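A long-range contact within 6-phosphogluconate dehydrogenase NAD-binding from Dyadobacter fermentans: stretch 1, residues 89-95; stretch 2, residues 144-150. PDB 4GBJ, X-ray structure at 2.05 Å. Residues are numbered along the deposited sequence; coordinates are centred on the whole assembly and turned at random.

Stretch 1, residues 89-95: KDGVHVS
Stretch 2 (144-150) GAKERIK

What forms the apolar centre of this contact? Two valines of a strand, Val92 and Val94, meet Ala145 and Ile149 of a helix, and all four residues are buried with their CA-to-CB bonds pointing toward the other stretch. Val92 spans the helical pair: its CG2 lies 3.8 Å from CB of Ala145, and its CG1 lies 3.8 Å from CG2 of Ile149. The same CG2 of Ile149 also lies 3.7 Å from CG2 of Val94, so this one methyl touches both valines. These are van der Waals distances between carbons, and with no charged or polar group among them the packing rests on close fit and the exclusion of water.

How are the side chains arranged to fit? Both valines take chi1 near t, at 178° for Val92 and -172° for Val94. Ile149 is p at chi1 (64°) and p at chi2 (89°), which leaves its CG2 methyl against the strand. Ala145 suits the place where the backbones come nearest, since its single methyl lies against Val92 while the two CA atoms are just 6.2 Å apart; at the other end, the CA atoms of Val94 and Ile149 are 7.8 Å apart, a gap that the longer isoleucine helps to fill. Val92 gives up the largest area to the contact, 73 Å² of the 258 Å² buried on both sides together.

What backbone carries these residues? Residues 92-95 are extended, with phi from -128° to -95° and psi from 101° to 129°, so alternate side chains change sides: Val92 and Val94 point toward the helix, while His93, between them, points away and makes its hydrogen bonds elsewhere in the structure. Residues 144-150 belong to a helix that extends beyond both ends of the stretch. Arg148 N donates to Gly144 O at 3.0 Å, Ile149 N to Ala145 O at 3.2 Å and Lys150 N to Lys146 O at 2.9 Å. The helical repeat brings Ala145, Arg148 and Ile149 toward the strand, while Lys146 points away. Phi and psi at Ile149 depart somewhat from the rest, at -101° and -13°. The strand and helix axes approach to 9.2 Å, with 71° between their N-to-C directions.

Where does the contact turn polar? It does so at Arg148, whose side chain is nearly fully extended, t at chi1, chi2 and chi3 with chi4 at -174°. That reach carries the guanidinium past Val92, whose CG2 is 3.7 Å from NH1 of Arg148, to the loop before the strand. There NH1 of Arg148 comes within 2.9 Å of the backbone O of Asp90, which lies at the guanidinium edge, near its plane. Asp90 has phi 68° and psi 4°, and its carboxylate leads away from the helix; its OD1 instead makes a long salt bridge, 4.0 Å, with NZ of Lys89.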

ATOM      1  N   LYS B  89     -21.692  -7.785  37.223  1.00 41.69           N
ATOM      2  CA  LYS B  89     -22.788  -7.006  36.646  1.00 42.83           C
ATOM      3  C   LYS B  89     -22.389  -5.578  36.323  1.00 46.66           C
ATOM      4  O   LYS B  89     -21.858  -4.877  37.175  1.00 46.03           O
ATOM      5  CB  LYS B  89     -24.003  -6.983  37.571  1.00 46.37           C
ATOM      6  CG  LYS B  89     -25.252  -6.453  36.877  1.00 50.95           C
ATOM      7  CD  LYS B  89     -26.463  -6.403  37.793  1.00 69.93           C
ATOM      8  CE  LYS B  89     -27.468  -5.349  37.384  1.00 87.68           C
ATOM      9  NZ  LYS B  89     -28.062  -5.617  36.047  1.00100.82           N
ATOM     10  N   ASP B  90     -22.639  -5.171  35.066  1.00 42.71           N
ATOM     11  CA  ASP B  90     -22.347  -3.843  34.520  1.00 41.56           C
ATOM     12  C   ASP B  90     -20.826  -3.556  34.403  1.00 41.78           C
ATOM     13  O   ASP B  90     -20.465  -2.457  34.000  1.00 40.75           O
ATOM     14  CB  ASP B  90     -23.045  -2.725  35.340  1.00 44.45           C
ATOM     15  CG  ASP B  90     -24.548  -2.893  35.422  1.00 62.08           C
ATOM     16  OD1 ASP B  90     -25.138  -3.411  34.447  1.00 62.93           O
ATOM     17  OD2 ASP B  90     -25.149  -2.460  36.455  1.00 72.62           O
ATOM     18  N   GLY B  91     -19.969  -4.529  34.711  1.00 37.21           N
ATOM     19  CA  GLY B  91     -18.534  -4.365  34.581  1.00 35.10           C
ATOM     20  C   GLY B  91     -18.190  -4.323  33.104  1.00 36.36           C
ATOM     21  O   GLY B  91     -18.930  -4.873  32.278  1.00 36.55           O
ATOM     22  N   VAL B  92     -17.155  -3.581  32.742  1.00 32.26           N
ATOM     23  CA  VAL B  92     -16.763  -3.429  31.335  1.00 30.47           C
ATOM     24  C   VAL B  92     -15.275  -3.743  31.174  1.00 32.75           C
ATOM     25  O   VAL B  92     -14.461  -3.181  31.900  1.00 31.48           O
ATOM     26  CB  VAL B  92     -17.081  -2.011  30.790  1.00 35.13           C
ATOM     27  CG1 VAL B  92     -16.617  -1.864  29.342  1.00 33.26           C
ATOM     28  CG2 VAL B  92     -18.574  -1.703  30.892  1.00 38.46           C
ATOM     29  N   HIS B  93     -14.930  -4.641  30.214  1.00 28.28           N
ATOM     30  CA  HIS B  93     -13.564  -5.009  29.895  1.00 25.78           C
ATOM     31  C   HIS B  93     -13.227  -4.475  28.504  1.00 27.80           C
ATOM     32  O   HIS B  93     -13.884  -4.848  27.544  1.00 28.59           O
ATOM     33  CB  HIS B  93     -13.395  -6.542  29.948  1.00 26.39           C
ATOM     34  CG  HIS B  93     -12.057  -7.045  29.453  1.00 27.78           C
ATOM     35  ND1 HIS B  93     -11.855  -8.391  29.172  1.00 28.91           N
ATOM     36  CD2 HIS B  93     -10.878  -6.386  29.270  1.00 27.68           C
ATOM     37  CE1 HIS B  93     -10.604  -8.488  28.743  1.00 26.81           C
ATOM     38  NE2 HIS B  93      -9.971  -7.305  28.806  1.00 26.61           N
ATOM     39  N   VAL B  94     -12.282  -3.552  28.421  1.00 27.22           N
ATOM     40  CA  VAL B  94     -11.766  -2.973  27.172  1.00 27.71           C
ATOM     41  C   VAL B  94     -10.521  -3.780  26.822  1.00 28.99           C
ATOM     42  O   VAL B  94      -9.469  -3.657  27.439  1.00 28.72           O
ATOM     43  CB  VAL B  94     -11.487  -1.462  27.304  1.00 30.92           C
ATOM     44  CG1 VAL B  94     -11.135  -0.860  25.945  1.00 29.08           C
ATOM     45  CG2 VAL B  94     -12.693  -0.751  27.896  1.00 31.12           C
ATOM     46  N   SER B  95     -10.673  -4.636  25.852  1.00 24.86           N
ATOM     47  CA  SER B  95      -9.687  -5.630  25.496  1.00 22.99           C
ATOM     48  C   SER B  95      -8.925  -5.136  24.268  1.00 25.44           C
ATOM     49  O   SER B  95      -9.427  -5.150  23.143  1.00 25.21           O
ATOM     50  CB  SER B  95     -10.415  -6.950  25.264  1.00 24.73           C
ATOM     51  OG  SER B  95      -9.545  -8.013  24.902  1.00 28.89           O
ATOM     52  N   GLY B 144     -23.875   0.301  25.140  1.00 41.53           N
ATOM     53  CA  GLY B 144     -23.785   0.985  26.429  1.00 41.37           C
ATOM     54  C   GLY B 144     -22.373   0.927  26.987  1.00 40.72           C
ATOM     55  O   GLY B 144     -21.839   1.937  27.458  1.00 40.95           O
ATOM     56  N   ALA B 145     -21.729  -0.220  26.859  1.00 33.87           N
ATOM     57  CA  ALA B 145     -20.354  -0.365  27.342  1.00 33.04           C
ATOM     58  C   ALA B 145     -19.386   0.463  26.493  1.00 37.93           C
ATOM     59  O   ALA B 145     -18.546   1.140  27.065  1.00 38.57           O
ATOM     60  CB  ALA B 145     -19.957  -1.814  27.375  1.00 32.09           C
ATOM     61  N   LYS B 146     -19.557   0.511  25.166  1.00 35.41           N
ATOM     62  CA  LYS B 146     -18.702   1.371  24.317  1.00 34.15           C
ATOM     63  C   LYS B 146     -18.911   2.847  24.648  1.00 37.68           C
ATOM     64  O   LYS B 146     -17.959   3.611  24.650  1.00 34.81           O
ATOM     65  CB  LYS B 146     -18.977   1.172  22.811  1.00 34.23           C
ATOM     66  CG  LYS B 146     -18.458  -0.146  22.272  1.00 30.62           C
ATOM     67  CD  LYS B 146     -18.766  -0.350  20.767  1.00 30.79           C
ATOM     68  CE  LYS B 146     -20.246  -0.266  20.505  1.00 37.81           C
ATOM     69  NZ  LYS B 146     -20.632  -0.850  19.239  1.00 41.91           N
ATOM     70  N   GLU B 147     -20.169   3.242  24.910  1.00 37.74           N
ATOM     71  CA  GLU B 147     -20.494   4.617  25.255  1.00 39.89           C
ATOM     72  C   GLU B 147     -19.824   5.005  26.592  1.00 43.47           C
ATOM     73  O   GLU B 147     -19.342   6.116  26.747  1.00 41.25           O
ATOM     74  CB  GLU B 147     -22.029   4.813  25.313  1.00 43.38           C
ATOM     75  CG  GLU B 147     -22.448   6.276  25.348  1.00 63.90           C
ATOM     76  CD  GLU B 147     -23.800   6.600  25.974  1.00 93.05           C
ATOM     77  OE1 GLU B 147     -24.592   5.662  26.234  1.00 72.74           O
ATOM     78  OE2 GLU B 147     -24.053   7.800  26.230  1.00 97.31           O
ATOM     79  N   ARG B 148     -19.743   4.078  27.527  1.00 41.11           N
ATOM     80  CA  ARG B 148     -19.096   4.344  28.819  1.00 40.74           C
ATOM     81  C   ARG B 148     -17.563   4.544  28.700  1.00 43.25           C
ATOM     82  O   ARG B 148     -16.996   5.319  29.442  1.00 43.91           O
ATOM     83  CB  ARG B 148     -19.354   3.150  29.762  1.00 36.44           C
ATOM     84  CG  ARG B 148     -18.802   3.346  31.158  1.00 40.62           C
ATOM     85  CD  ARG B 148     -19.141   2.153  32.022  1.00 39.25           C
ATOM     86  NE  ARG B 148     -18.597   2.294  33.368  1.00 43.11           N
ATOM     87  CZ  ARG B 148     -18.640   1.348  34.297  1.00 55.35           C
ATOM     88  NH1 ARG B 148     -19.197   0.174  34.031  1.00 37.24           N
ATOM     89  NH2 ARG B 148     -18.136   1.573  35.509  1.00 46.90           N
ATOM     90  N   ILE B 149     -16.895   3.817  27.818  1.00 37.46           N
ATOM     91  CA  ILE B 149     -15.423   3.867  27.752  1.00 35.58           C
ATOM     92  C   ILE B 149     -14.921   4.751  26.624  1.00 39.96           C
ATOM     93  O   ILE B 149     -13.744   5.118  26.651  1.00 38.41           O
ATOM     94  CB  ILE B 149     -14.799   2.430  27.692  1.00 35.69           C
ATOM     95  CG1 ILE B 149     -15.183   1.634  26.412  1.00 32.47           C
ATOM     96  CG2 ILE B 149     -15.247   1.644  28.953  1.00 36.97           C
ATOM     97  CD1 ILE B 149     -14.225   1.819  25.182  1.00 30.22           C
ATOM     98  N   LYS B 150     -15.780   5.150  25.672  1.00 38.80           N
ATOM     99  CA  LYS B 150     -15.332   6.012  24.572  1.00 38.91           C
ATOM    100  C   LYS B 150     -14.674   7.285  25.077  1.00 42.47           C
ATOM    101  O   LYS B 150     -13.624   7.647  24.560  1.00 41.62           O
ATOM    102  CB  LYS B 150     -16.470   6.371  23.600  1.00 42.60           C
ATOM    103  CG  LYS B 150     -16.003   7.284  22.479  1.00 45.28           C
ATOM    104  CD  LYS B 150     -16.944   7.285  21.310  1.00 54.29           C
ATOM    105  CE  LYS B 150     -16.551   8.326  20.272  1.00 53.14           C
ATOM    106  NZ  LYS B 150     -17.581   8.445  19.213  1.00 71.87           N
TER